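Local coordinates for CLIP-associating protein (Drosophila melanogaster, PDB 4G3A) that tracks microtubule plus ends and promotes the stabilisation of dynamic microtubules, supporting mitotic spindle formation and kinetochore attachment, the part described here being its N-terminal TOG domain, at residues 123-128 against 161-166; 172-177 against 190-195; 53-58 against 71-76; 94-99 against 142-147. All blocks are in the same frame, centred on the assembly; numbering follows the deposited sequence. Where two conformers were deposited one is given.

Contact 1: 123-128 against 161-166; sequences LPPQAL and TQQLSV
Pro125 and Gln126, in the first turn of helix 125-136, meet Gln163, Leu164 and Ser165 in the loop that follows helix 142-159. The tight part is apolar and buried. Leu164 reaches with CD1 against the first turn of the helix, 3.7 Å from the CA of Gln126 and 4.2 Å from the CB of Pro125. Met118 and Tyr159 also pack on Pro125, and Ala155 on Leu164, so this small junction belongs to the helical core.

Beside it lies the polar part, a worked example of a side-chain amide reading a backbone. The CG of Gln126 is anti to its backbone N (chi1 -170°), and a bend at chi2 (84°) turns CD toward the loop. OE1 then takes the N-H of Ser165 on a lone pair, in the carbonyl plane, at 2.9 Å and nearly straight (172°). NE2 gives a weak second bond to the O of Ser165 at 3.4 Å, and Asp130 accepts from the same nitrogen.

The solvent side is less enclosed. The partly exposed Gln163 crosses the Pro125 ring obliquely, Gln163 NE2 3.3 Å from Pro125 CD. A water bridges the backbones, accepting from Gln126 N at 3.0 Å and donating to Gln163 O at 2.7 Å.

The chemistry is thus that of a helix N-terminus meeting an irregular loop: a first-turn N-H, which has no helical acceptor, is paid by water, while both amide atoms of Gln126 engage Ser165, which would restrain the rotation of the carboxamide and probably steady the loop there.

Contact 2: 172-177 against 190-195; sequences PVCALL and QTLVEI
No flat group enters the interface where Val173, Cys174 and Leu177 meet Leu192; the planar groups sit at its back, where, in one of two deposited conformers, the amide of Gln190 bonds to the carboxylate of Glu194. Gln190 NE2 lies 2.8 Å from Glu194 OE2, which is in the plane of the amide but is itself met from above the carboxylate plane, 45° out of it.

The interface proper is aliphatic. Leu192 is its hub: CG lies 3.7 Å from the CG1 of Val173, the two side chains sliding past each other in opposite directions. Val173 CG1 is anti to the backbone N (chi1 169°), which brings this branch against the leucine, and Thr191 CG2 flanks it at 4.3 Å. The CD1 of Leu192 is shared by Cys174 SG at 4.1 Å and Leu177 CD1 at 4.2 Å, the latter approached tip to tip. An alanine in place of Leu192 would probably open a gap in front of Val173, Cys174 and Leu177, leaving Val173 CG1 without its closest neighbour here.

The contact ties helix 170-175 to helix 182-199 within the third HEAT repeat. Helix 142-159 packs on Thr191 and Ile195 through Leu149 and Leu156, and helix 215-229 adds Leu221 against Leu192.

Contact 3: 53-58 against 71-76; sequences GLMPWL and EAFSEL
Leu54 and Phe73 reach toward each other tip to tip and form the aromatic part of the contact. The CD1 of Leu54 stands over one ring face, 3.8 Å from the centroid and 22° off the normal, an off-centre CH-pi contact, while Leu54 CB lies 3.5 Å from Phe73 CZ. A Met-aromatic contact joins it: the SE of Met55, a selenomethionine, sits oblique to the Phe73 ring, 5.3 Å from the centroid.

The remaining contacts are apolar. Leu54 spreads its two methyls, CD2 to Ala72 CB at 3.9 Å and CD1 to Leu76 CD1 at 3.8 Å. Leu58 crosses Phe73 at about a right angle, with Leu58 CD2 3.9 Å from Phe73 CE2. Phe73 places CG anti to its carbonyl carbon, which starts the ring toward helix 47-58. An alanine at Phe73 would probably leave a gap between the helices, with Leu54 CD1, Met55 SE and Leu58 CD2 robbed of their shared partner.

The axes of segments 53-58 and 71-76 approach to 11.2 Å, with 141° between their N-to-C directions, a roughly antiparallel pair in the first HEAT repeat. Helix 88-98 closes over it with Val91 on Phe73 and His94 on Leu58.

Contact 4: 94-99 against 142-147; sequences HVIDRL and AKVREE
Leu99 comes closest to helix 142-159 at Val144, their CA atoms 5.1 Å apart, so backbone and side chain meet more than side chain and side chain. Val144 sets its CG2 against the backbone of 96-99, 3.8 Å from Ile96 O and 4.2 Å from Leu99 C. Its other branch, CG1, packs on the CG2 of Ile96 at 4.2 Å. CG2 is anti to the valine carbonyl carbon, with CG1 anti to the backbone N (chi1 173°), and this divides the two methyls between the turn and Ile96.

One turn on from Val144, Glu147 lays its aliphatic part against Leu99. Leu99 CB and Glu147 CB are 3.9 Å apart. Glu147 CG comes within 3.2 Å of Leu99 O, and Lys143 CG lies 3.8 Å from Leu99 O. In Glu147 a bend at chi2 (-70°) places CD 4.2 Å from Leu99 O, and the carboxylate finds its bond partner in Gln111 of helix 104-119, with a long, weak ion pair to Arg107. Asp97, nearby, bonds to His139.

The chemistry is therefore one-sided: while the Glu147 carboxylate is satisfied separately by Gln111, Leu99 O is buried with no hydrogen-bond partner in the model and faces methylene groups of Lys143 and Glu147, an arrangement likely to carry some desolvation cost.

Overall arrangement
Along the chain contact 3 comes first, within the first HEAT repeat, and contact 2 closes the series within the third. Between them contacts 4 and 1 interlock, their segments alternating: helix 88-98, helix 125-136, helix 142-159, then the loop after it. Contact 4 lies near the chain centre, with its centre about 17 Å from those of contacts 2 and 3, which stand on opposite sides of that centre about 32 Å apart. Contact 3 touches contact 4 through Leu58 O and Arg98 NH2, probably hydrogen-bonded, and contact 1 touches contact 2 through Val166 and Ile195. The all-helical TOG domain is thus held by contacts within repeats and longer-range ones that bridge helices and a loop further apart in the chain.

Contact 1: 123-128 against 161-166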
loop_
_atom_site.group_PDB
_atom_site.type_symbol
_atom_site.label_atom_id
_atom_site.label_comp_id
_atom_site.label_asym_id
_atom_site.label_seq_id
_atom_site.Cartn_x
_atom_site.Cartn_y
_atom_site.Cartn_z
ATOM N N LEU A 123 2.662 -8.705 -8.852
ATOM C CA LEU A 123 2.419 -9.948 -8.128
ATOM C C LEU A 123 0.927 -10.056 -7.811
ATOM O O LEU A 123 0.218 -9.047 -7.801
ATOM C CB LEU A 123 3.226 -10.019 -6.822
ATOM C CG LEU A 123 3.488 -8.802 -5.922
ATOM C CD1 LEU A 123 2.380 -7.768 -5.939
ATOM C CD2 LEU A 123 3.798 -9.264 -4.503
ATOM N N PRO A 124 0.450 -11.279 -7.554
ATOM C CA PRO A 124 -0.970 -11.492 -7.264
ATOM C C PRO A 124 -1.405 -10.760 -6.001
ATOM O O PRO A 124 -0.588 -10.557 -5.096
ATOM C CB PRO A 124 -1.061 -13.009 -7.057
ATOM C CG PRO A 124 0.145 -13.572 -7.730
ATOM C CD PRO A 124 1.211 -12.540 -7.543
ATOM N N PRO A 125 -2.686 -10.360 -5.940
ATOM C CA PRO A 125 -3.178 -9.652 -4.749
ATOM C C PRO A 125 -2.924 -10.421 -3.456
ATOM O O PRO A 125 -2.524 -9.810 -2.459
ATOM C CB PRO A 125 -4.677 -9.496 -5.020
ATOM C CG PRO A 125 -4.775 -9.457 -6.536
ATOM C CD PRO A 125 -3.698 -10.420 -7.015
ATOM N N GLN A 126 -3.126 -11.733 -3.457
ATOM C CA GLN A 126 -2.906 -12.485 -2.225
ATOM C C GLN A 126 -1.450 -12.391 -1.785
ATOM O O GLN A 126 -1.167 -12.236 -0.597
ATOM C CB GLN A 126 -3.318 -13.953 -2.363
ATOM C CG GLN A 126 -3.322 -14.679 -1.044
ATOM C CD GLN A 126 -4.622 -14.470 -0.277
ATOM O OE1 GLN A 126 -5.701 -14.723 -0.800
ATOM N NE2 GLN A 126 -4.518 -14.015 0.966
ATOM N N ALA A 127 -0.533 -12.483 -2.748
ATOM C CA ALA A 127 0.898 -12.394 -2.454
ATOM C C ALA A 127 1.274 -11.070 -1.791
ATOM O O ALA A 127 1.993 -11.048 -0.786
ATOM C CB ALA A 127 1.729 -12.607 -3.730
ATOM N N LEU A 128 0.802 -9.963 -2.357
ATOM C CA LEU A 128 1.103 -8.650 -1.793
ATOM C C LEU A 128 0.487 -8.432 -0.418
ATOM O O LEU A 128 1.142 -7.938 0.494
ATOM C CB LEU A 128 0.644 -7.521 -2.709
ATOM C CG LEU A 128 1.019 -6.136 -2.150
ATOM C CD1 LEU A 128 2.529 -6.032 -1.902
ATOM C CD2 LEU A 128 0.555 -4.995 -3.060
ATOM N N THR A 161 -13.497 -12.050 -3.593
ATOM C CA THR A 161 -13.027 -13.293 -2.974
ATOM C C THR A 161 -12.399 -14.286 -3.959
ATOM O O THR A 161 -11.813 -15.291 -3.555
ATOM C CB THR A 161 -14.171 -13.983 -2.184
ATOM O OG1 THR A 161 -15.175 -14.443 -3.098
ATOM C CG2 THR A 161 -14.798 -13.011 -1.208
ATOM N N GLN A 162 -12.512 -13.986 -5.249
ATOM C CA GLN A 162 -11.908 -14.785 -6.312
ATOM C C GLN A 162 -10.376 -14.758 -6.242
ATOM O O GLN A 162 -9.705 -15.733 -6.589
ATOM C CB GLN A 162 -12.368 -14.230 -7.668
ATOM C CG GLN A 162 -12.218 -15.154 -8.860
ATOM C CD GLN A 162 -12.486 -14.440 -10.189
ATOM O OE1 GLN A 162 -12.907 -13.277 -10.223
ATOM N NE2 GLN A 162 -12.240 -15.141 -11.289
ATOM N N GLN A 163 -9.818 -13.632 -5.818
ATOM C CA GLN A 163 -8.372 -13.494 -5.764
ATOM C C GLN A 163 -7.861 -13.222 -4.361
ATOM O O GLN A 163 -6.653 -13.259 -4.120
ATOM C CB GLN A 163 -7.896 -12.378 -6.694
ATOM C CG GLN A 163 -7.836 -12.758 -8.161
ATOM C CD GLN A 163 -7.113 -11.707 -8.986
ATOM O OE1 GLN A 163 -7.730 -10.761 -9.481
ATOM N NE2 GLN A 163 -5.798 -11.858 -9.123
ATOM N N LEU A 164 -8.765 -12.915 -3.439
ATOM C CA LEU A 164 -8.340 -12.622 -2.085
ATOM C C LEU A 164 -9.166 -13.405 -1.081
ATOM O O LEU A 164 -10.368 -13.179 -0.948
ATOM C CB LEU A 164 -8.430 -11.125 -1.789
ATOM C CG LEU A 164 -7.439 -10.663 -0.718
ATOM C CD1 LEU A 164 -6.021 -10.717 -1.275
ATOM C CD2 LEU A 164 -7.771 -9.267 -0.208
ATOM N N SER A 165 -8.506 -14.327 -0.390
ATOM C CA SER A 165 -9.132 -15.091 0.676
ATOM C C SER A 165 -8.737 -14.483 2.009
ATOM O O SER A 165 -7.552 -14.483 2.367
ATOM C CB SER A 165 -8.666 -16.544 0.615
ATOM O OG SER A 165 -9.006 -17.234 1.809
ATOM N N VAL A 166 -9.716 -13.958 2.739
ATOM C CA VAL A 166 -9.436 -13.244 3.978
ATOM C C VAL A 166 -9.692 -14.083 5.226
ATOM O O VAL A 166 -9.560 -13.586 6.339
ATOM C CB VAL A 166 -10.246 -11.940 4.081
ATOM C CG1 VAL A 166 -9.708 -10.908 3.102
ATOM C CG2 VAL A 166 -11.718 -12.211 3.831
HETATM O O HOH W 1 -4.296 -13.553 -5.492
#

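Contact 2: 172-177 against 190-195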
loop_
_atom_site.group_PDB
_atom_site.type_symbol
_atom_site.label_atom_id
_atom_site.label_comp_id
_atom_site.label_asym_id
_atom_site.label_seq_id
_atom_site.Cartn_x
_atom_site.Cartn_y
_atom_site.Cartn_z
ATOM N N PRO A 172 -5.836 -12.053 12.942
ATOM C CA PRO A 172 -5.058 -10.827 13.153
ATOM C C PRO A 172 -5.885 -9.538 13.133
ATOM O O PRO A 172 -5.575 -8.635 13.909
ATOM C CB PRO A 172 -4.041 -10.834 12.000
ATOM C CG PRO A 172 -4.481 -11.902 11.072
ATOM C CD PRO A 172 -5.277 -12.880 11.862
ATOM N N VAL A 173 -6.895 -9.431 12.271
ATOM C CA VAL A 173 -7.739 -8.237 12.306
ATOM C C VAL A 173 -8.464 -8.148 13.662
ATOM O O VAL A 173 -8.583 -7.077 14.261
ATOM C CB VAL A 173 -8.764 -8.229 11.157
ATOM C CG1 VAL A 173 -9.806 -7.118 11.373
ATOM C CG2 VAL A 173 -8.050 -8.072 9.820
ATOM N N CYS A 174 -8.940 -9.280 14.157
ATOM C CA CYS A 174 -9.601 -9.280 15.462
ATOM C C CYS A 174 -8.644 -8.840 16.576
ATOM O O CYS A 174 -9.043 -8.124 17.484
ATOM C CB CYS A 174 -10.221 -10.640 15.760
ATOM S SG CYS A 174 -11.760 -10.965 14.837
ATOM N N ALA A 175 -7.378 -9.249 16.491
ATOM C CA ALA A 175 -6.377 -8.800 17.456
ATOM C C ALA A 175 -6.290 -7.281 17.503
ATOM O O ALA A 175 -6.054 -6.704 18.562
ATOM C CB ALA A 175 -5.006 -9.401 17.137
ATOM N N LEU A 176 -6.464 -6.630 16.355
ATOM C CA LEU A 176 -6.426 -5.169 16.310
ATOM C C LEU A 176 -7.636 -4.471 16.943
ATOM O O LEU A 176 -7.600 -3.257 17.165
ATOM C CB LEU A 176 -6.187 -4.667 14.882
ATOM C CG LEU A 176 -4.782 -4.984 14.340
ATOM C CD1 LEU A 176 -4.548 -4.271 13.025
ATOM C CD2 LEU A 176 -3.711 -4.597 15.347
ATOM N N LEU A 177 -8.705 -5.226 17.229
ATOM C CA LEU A 177 -9.816 -4.681 18.011
ATOM C C LEU A 177 -9.345 -4.212 19.387
ATOM O O LEU A 177 -9.907 -3.277 19.948
ATOM C CB LEU A 177 -10.950 -5.713 18.179
ATOM C CG LEU A 177 -11.720 -6.071 16.904
ATOM C CD1 LEU A 177 -12.672 -7.247 17.137
ATOM C CD2 LEU A 177 -12.490 -4.864 16.389
ATOM N N GLN A 190 -14.459 -1.498 11.257
ATOM C CA GLN A 190 -14.932 -1.238 9.907
ATOM C C GLN A 190 -14.396 -2.250 8.894
ATOM O O GLN A 190 -15.096 -2.586 7.936
ATOM C CB GLN A 190 -14.619 0.193 9.465
ATOM C CG GLN A 190 -15.409 0.614 8.243
ATOM C CD GLN A 190 -16.905 0.477 8.467
ATOM O OE1 GLN A 190 -17.388 0.618 9.590
ATOM N NE2 GLN A 190 -17.643 0.197 7.406
ATOM N N THR A 191 -13.188 -2.764 9.111
ATOM C CA THR A 191 -12.610 -3.764 8.205
ATOM C C THR A 191 -13.406 -5.075 8.217
ATOM O O THR A 191 -13.658 -5.676 7.168
ATOM C CB THR A 191 -11.126 -4.073 8.557
ATOM O OG1 THR A 191 -10.340 -2.889 8.416
ATOM C CG2 THR A 191 -10.572 -5.150 7.649
ATOM N N LEU A 192 -13.797 -5.520 9.408
ATOM C CA LEU A 192 -14.637 -6.714 9.533
ATOM C C LEU A 192 -15.997 -6.484 8.876
ATOM O O LEU A 192 -16.563 -7.383 8.247
ATOM C CB LEU A 192 -14.805 -7.092 10.997
ATOM C CG LEU A 192 -13.498 -7.603 11.613
ATOM C CD1 LEU A 192 -13.646 -7.698 13.118
ATOM C CD2 LEU A 192 -13.124 -8.957 11.008
ATOM N N VAL A 193 -16.505 -5.268 9.010
ATOM C CA VAL A 193 -17.766 -4.912 8.378
ATOM C C VAL A 193 -17.629 -4.979 6.856
ATOM O O VAL A 193 -18.486 -5.554 6.181
ATOM C CB VAL A 193 -18.276 -3.529 8.853
ATOM C CG1 VAL A 193 -19.438 -3.053 7.988
ATOM C CG2 VAL A 193 -18.696 -3.591 10.320
ATOM N N GLU A 194 -16.537 -4.433 6.321
ATOM C CA GLU A 194 -16.267 -4.508 4.884
ATOM C C GLU A 194 -16.092 -5.955 4.419
ATOM O O GLU A 194 -16.555 -6.322 3.339
ATOM C CB GLU A 194 -15.017 -3.694 4.506
ATOM C CG GLU A 194 -15.003 -2.260 5.018
ATOM C CD GLU A 194 -16.092 -1.381 4.408
ATOM O OE1 GLU A 194 -16.662 -1.744 3.353
ATOM O OE2 GLU A 194 -16.370 -0.311 4.991
ATOM N N ILE A 195 -15.430 -6.778 5.236
ATOM C CA ILE A 195 -15.259 -8.193 4.913
ATOM C C ILE A 195 -16.625 -8.898 4.942
ATOM O O ILE A 195 -16.913 -9.767 4.121
ATOM C CB ILE A 195 -14.287 -8.895 5.880
ATOM C CG1 ILE A 195 -12.825 -8.551 5.523
ATOM C CG2 ILE A 195 -14.512 -10.402 5.858
ATOM C CD1 ILE A 195 -11.810 -9.002 6.609
#

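Contact 3: 53-58 against 71-76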
loop_
_atom_site.group_PDB
_atom_site.type_symbol
_atom_site.label_atom_id
_atom_site.label_comp_id
_atom_site.label_asym_id
_atom_site.label_seq_id
_atom_site.Cartn_x
_atom_site.Cartn_y
_atom_site.Cartn_z
ATOM N N GLY A 53 18.736 5.001 -7.736
ATOM C CA GLY A 53 18.673 6.449 -7.617
ATOM C C GLY A 53 17.447 6.939 -6.868
ATOM O O GLY A 53 17.511 7.921 -6.128
ATOM N N LEU A 54 16.321 6.262 -7.063
ATOM C CA LEU A 54 15.074 6.669 -6.430
ATOM C C LEU A 54 15.100 6.401 -4.922
ATOM O O LEU A 54 14.382 7.041 -4.152
ATOM C CB LEU A 54 13.891 5.932 -7.068
ATOM C CG LEU A 54 13.530 6.327 -8.498
ATOM C CD1 LEU A 54 12.529 5.353 -9.087
ATOM C CD2 LEU A 54 12.987 7.745 -8.533
HETATM N N MSE A 55 15.930 5.448 -4.512
HETATM C CA MSE A 55 15.916 4.951 -3.137
HETATM C C MSE A 55 16.214 6.014 -2.072
HETATM O O MSE A 55 15.497 6.101 -1.078
HETATM C CB MSE A 55 16.822 3.726 -2.992
HETATM C CG MSE A 55 16.287 2.499 -3.712
HETATM SE SE MSE A 55 14.482 2.017 -3.102
HETATM C CE MSE A 55 14.869 1.963 -1.192
ATOM N N PRO A 56 17.268 6.825 -2.272
ATOM C CA PRO A 56 17.512 7.922 -1.325
ATOM C C PRO A 56 16.366 8.938 -1.273
ATOM O O PRO A 56 16.151 9.563 -0.237
ATOM C CB PRO A 56 18.786 8.578 -1.872
ATOM C CG PRO A 56 19.483 7.480 -2.590
ATOM C CD PRO A 56 18.394 6.644 -3.207
ATOM N N TRP A 57 15.655 9.114 -2.381
ATOM C CA TRP A 57 14.504 10.006 -2.403
ATOM C C TRP A 57 13.390 9.392 -1.543
ATOM O O TRP A 57 12.795 10.045 -0.683
ATOM C CB TRP A 57 13.998 10.172 -3.838
ATOM C CG TRP A 57 14.893 10.976 -4.755
ATOM C CD1 TRP A 57 16.165 11.406 -4.502
ATOM C CD2 TRP A 57 14.565 11.446 -6.071
ATOM N NE1 TRP A 57 16.650 12.111 -5.583
ATOM C CE2 TRP A 57 15.687 12.152 -6.557
ATOM C CE3 TRP A 57 13.431 11.337 -6.886
ATOM C CZ2 TRP A 57 15.706 12.745 -7.816
ATOM C CZ3 TRP A 57 13.453 11.929 -8.138
ATOM C CH2 TRP A 57 14.584 12.622 -8.592
ATOM N N LEU A 58 13.105 8.124 -1.797
ATOM C CA LEU A 58 12.032 7.438 -1.092
ATOM C C LEU A 58 12.335 7.351 0.402
ATOM O O LEU A 58 11.480 7.653 1.230
ATOM C CB LEU A 58 11.843 6.040 -1.665
ATOM C CG LEU A 58 10.814 5.161 -0.956
ATOM C CD1 LEU A 58 9.444 5.779 -1.095
ATOM C CD2 LEU A 58 10.850 3.766 -1.535
ATOM N N GLU A 71 5.442 8.141 -6.771
ATOM C CA GLU A 71 4.813 8.359 -8.065
ATOM C C GLU A 71 5.684 7.829 -9.206
ATOM O O GLU A 71 5.174 7.271 -10.180
ATOM C CB GLU A 71 4.519 9.848 -8.256
ATOM C CG GLU A 71 3.448 10.377 -7.297
ATOM C CD GLU A 71 3.215 11.879 -7.426
ATOM O OE1 GLU A 71 3.230 12.568 -6.387
ATOM O OE2 GLU A 71 3.020 12.371 -8.556
ATOM N N ALA A 72 6.999 7.987 -9.076
ATOM C CA ALA A 72 7.912 7.504 -10.105
ATOM C C ALA A 72 7.856 5.991 -10.148
ATOM O O ALA A 72 7.820 5.395 -11.227
ATOM C CB ALA A 72 9.332 7.977 -9.841
ATOM N N PHE A 73 7.856 5.367 -8.971
ATOM C CA PHE A 73 7.771 3.921 -8.907
ATOM C C PHE A 73 6.437 3.470 -9.506
ATOM O O PHE A 73 6.382 2.489 -10.238
ATOM C CB PHE A 73 7.950 3.412 -7.466
ATOM C CG PHE A 73 9.399 3.305 -7.025
ATOM C CD1 PHE A 73 10.316 2.584 -7.775
ATOM C CD2 PHE A 73 9.829 3.895 -5.846
ATOM C CE1 PHE A 73 11.646 2.471 -7.375
ATOM C CE2 PHE A 73 11.162 3.793 -5.437
ATOM C CZ PHE A 73 12.070 3.080 -6.204
ATOM N N SER A 74 5.355 4.176 -9.195
ATOM C CA SER A 74 4.068 3.819 -9.784
ATOM C C SER A 74 4.153 3.802 -11.315
ATOM O O SER A 74 3.634 2.888 -11.967
ATOM C CB SER A 74 2.961 4.761 -9.303
ATOM O OG SER A 74 2.430 4.324 -8.059
ATOM N N GLU A 75 4.818 4.803 -11.891
ATOM C CA GLU A 75 4.946 4.874 -13.349
ATOM C C GLU A 75 5.792 3.733 -13.923
ATOM O O GLU A 75 5.441 3.157 -14.949
ATOM C CB GLU A 75 5.480 6.244 -13.793
ATOM C CG GLU A 75 4.528 7.383 -13.470
ATOM C CD GLU A 75 3.116 7.128 -13.980
ATOM O OE1 GLU A 75 2.961 6.650 -15.130
ATOM O OE2 GLU A 75 2.155 7.400 -13.226
ATOM N N LEU A 76 6.885 3.388 -13.247
ATOM C CA LEU A 76 7.691 2.227 -13.642
ATOM C C LEU A 76 6.892 0.928 -13.542
ATOM O O LEU A 76 6.987 0.056 -14.414
ATOM C CB LEU A 76 8.957 2.119 -12.784
ATOM C CG LEU A 76 9.978 3.251 -12.930
ATOM C CD1 LEU A 76 11.010 3.203 -11.810
ATOM C CD2 LEU A 76 10.657 3.192 -14.293
#

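Contact 4: 94-99 against 142-147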
loop_
_atom_site.group_PDB
_atom_site.type_symbol
_atom_site.label_atom_id
_atom_site.label_comp_id
_atom_site.label_asym_id
_atom_site.label_seq_id
_atom_site.Cartn_x
_atom_site.Cartn_y
_atom_site.Cartn_z
ATOM N N HIS A 94 10.121 0.278 2.405
ATOM C CA HIS A 94 10.078 1.724 2.632
ATOM C C HIS A 94 8.734 2.352 2.239
ATOM O O HIS A 94 8.341 3.388 2.774
ATOM C CB HIS A 94 11.254 2.392 1.919
ATOM C CG HIS A 94 12.567 1.804 2.314
ATOM N ND1 HIS A 94 13.258 0.920 1.510
ATOM C CD2 HIS A 94 13.277 1.908 3.457
ATOM C CE1 HIS A 94 14.358 0.540 2.128
ATOM N NE2 HIS A 94 14.394 1.120 3.317
ATOM N N VAL A 95 8.051 1.723 1.292
ATOM C CA VAL A 95 6.697 2.118 0.949
ATOM C C VAL A 95 5.793 1.870 2.151
ATOM O O VAL A 95 4.957 2.697 2.492
ATOM C CB VAL A 95 6.181 1.320 -0.239
ATOM C CG1 VAL A 95 4.730 1.687 -0.517
ATOM C CG2 VAL A 95 7.066 1.601 -1.460
ATOM N N ILE A 96 5.989 0.730 2.796
ATOM C CA ILE A 96 5.265 0.411 4.022
ATOM C C ILE A 96 5.433 1.517 5.059
ATOM O O ILE A 96 4.444 2.030 5.591
ATOM C CB ILE A 96 5.741 -0.934 4.608
ATOM C CG1 ILE A 96 5.247 -2.090 3.728
ATOM C CG2 ILE A 96 5.258 -1.098 6.068
ATOM C CD1 ILE A 96 5.799 -3.446 4.132
ATOM N N ASP A 97 6.683 1.891 5.340
ATOM C CA ASP A 97 6.959 2.978 6.274
ATOM C C ASP A 97 6.216 4.260 5.902
ATOM O O ASP A 97 5.777 4.996 6.780
ATOM C CB ASP A 97 8.463 3.261 6.361
ATOM C CG ASP A 97 9.212 2.209 7.165
ATOM O OD1 ASP A 97 8.560 1.428 7.896
ATOM O OD2 ASP A 97 10.447 2.160 7.061
ATOM N N ARG A 98 6.076 4.532 4.608
ATOM C CA ARG A 98 5.391 5.749 4.177
ATOM C C ARG A 98 3.874 5.679 4.386
ATOM O O ARG A 98 3.181 6.700 4.307
ATOM C CB ARG A 98 5.703 6.060 2.718
ATOM C CG ARG A 98 7.156 6.434 2.452
ATOM C CD ARG A 98 7.505 7.800 3.035
ATOM N NE ARG A 98 8.945 8.066 2.966
ATOM C CZ ARG A 98 9.521 9.213 3.327
ATOM N NH1 ARG A 98 8.788 10.223 3.783
ATOM N NH2 ARG A 98 10.839 9.355 3.230
ATOM N N LEU A 99 3.351 4.486 4.652
ATOM C CA LEU A 99 1.936 4.397 4.998
ATOM C C LEU A 99 1.723 5.163 6.291
ATOM O O LEU A 99 0.625 5.632 6.565
ATOM C CB LEU A 99 1.484 2.943 5.165
ATOM C CG LEU A 99 1.472 2.091 3.898
ATOM C CD1 LEU A 99 1.153 0.644 4.254
ATOM C CD2 LEU A 99 0.481 2.646 2.871
ATOM N N ALA A 142 0.933 3.406 14.584
ATOM C CA ALA A 142 -0.500 3.117 14.491
ATOM C C ALA A 142 -1.069 3.485 13.122
ATOM O O ALA A 142 -2.049 2.894 12.675
ATOM C CB ALA A 142 -1.275 3.845 15.600
ATOM N N LYS A 143 -0.469 4.477 12.465
ATOM C CA LYS A 143 -0.985 4.905 11.170
ATOM C C LYS A 143 -0.681 3.858 10.095
ATOM O O LYS A 143 -1.471 3.664 9.182
ATOM C CB LYS A 143 -0.475 6.293 10.770
ATOM C CG LYS A 143 -1.260 6.935 9.617
ATOM C CD LYS A 143 -2.723 7.178 9.973
ATOM C CE LYS A 143 -3.418 8.018 8.904
ATOM N NZ LYS A 143 -4.882 8.230 9.140
ATOM N N VAL A 144 0.454 3.175 10.209
ATOM C CA VAL A 144 0.696 2.030 9.344
ATOM C C VAL A 144 -0.335 0.927 9.585
ATOM O O VAL A 144 -0.896 0.371 8.634
ATOM C CB VAL A 144 2.094 1.435 9.545
ATOM C CG1 VAL A 144 2.241 0.145 8.741
ATOM C CG2 VAL A 144 3.175 2.449 9.148
ATOM N N ARG A 145 -0.575 0.599 10.851
ATOM C CA ARG A 145 -1.522 -0.473 11.160
ATOM C C ARG A 145 -2.900 -0.131 10.593
ATOM O O ARG A 145 -3.552 -0.962 9.979
ATOM C CB ARG A 145 -1.571 -0.738 12.671
ATOM C CG ARG A 145 -0.176 -1.034 13.281
ATOM C CD ARG A 145 -0.284 -1.655 14.675
ATOM N NE ARG A 145 -0.915 -0.791 15.668
ATOM C CZ ARG A 145 -0.281 0.161 16.354
ATOM N NH1 ARG A 145 1.005 0.401 16.132
ATOM N NH2 ARG A 145 -0.937 0.884 17.255
ATOM N N GLU A 146 -3.327 1.114 10.770
ATOM C CA GLU A 146 -4.615 1.553 10.251
ATOM C C GLU A 146 -4.666 1.580 8.717
ATOM O O GLU A 146 -5.652 1.155 8.113
ATOM C CB GLU A 146 -4.946 2.944 10.779
ATOM C CG GLU A 146 -6.287 3.448 10.281
ATOM C CD GLU A 146 -6.579 4.856 10.734
ATOM O OE1 GLU A 146 -5.699 5.467 11.373
ATOM O OE2 GLU A 146 -7.688 5.351 10.447
ATOM N N GLU A 147 -3.609 2.099 8.094
ATOM C CA GLU A 147 -3.554 2.173 6.639
ATOM C C GLU A 147 -3.595 0.774 6.029
ATOM O O GLU A 147 -4.288 0.542 5.033
ATOM C CB GLU A 147 -2.305 2.940 6.172
ATOM C CG GLU A 147 -2.375 4.448 6.375
ATOM C CD GLU A 147 -3.371 5.116 5.442
ATOM O OE1 GLU A 147 -3.685 4.531 4.378
ATOM O OE2 GLU A 147 -3.833 6.227 5.770
#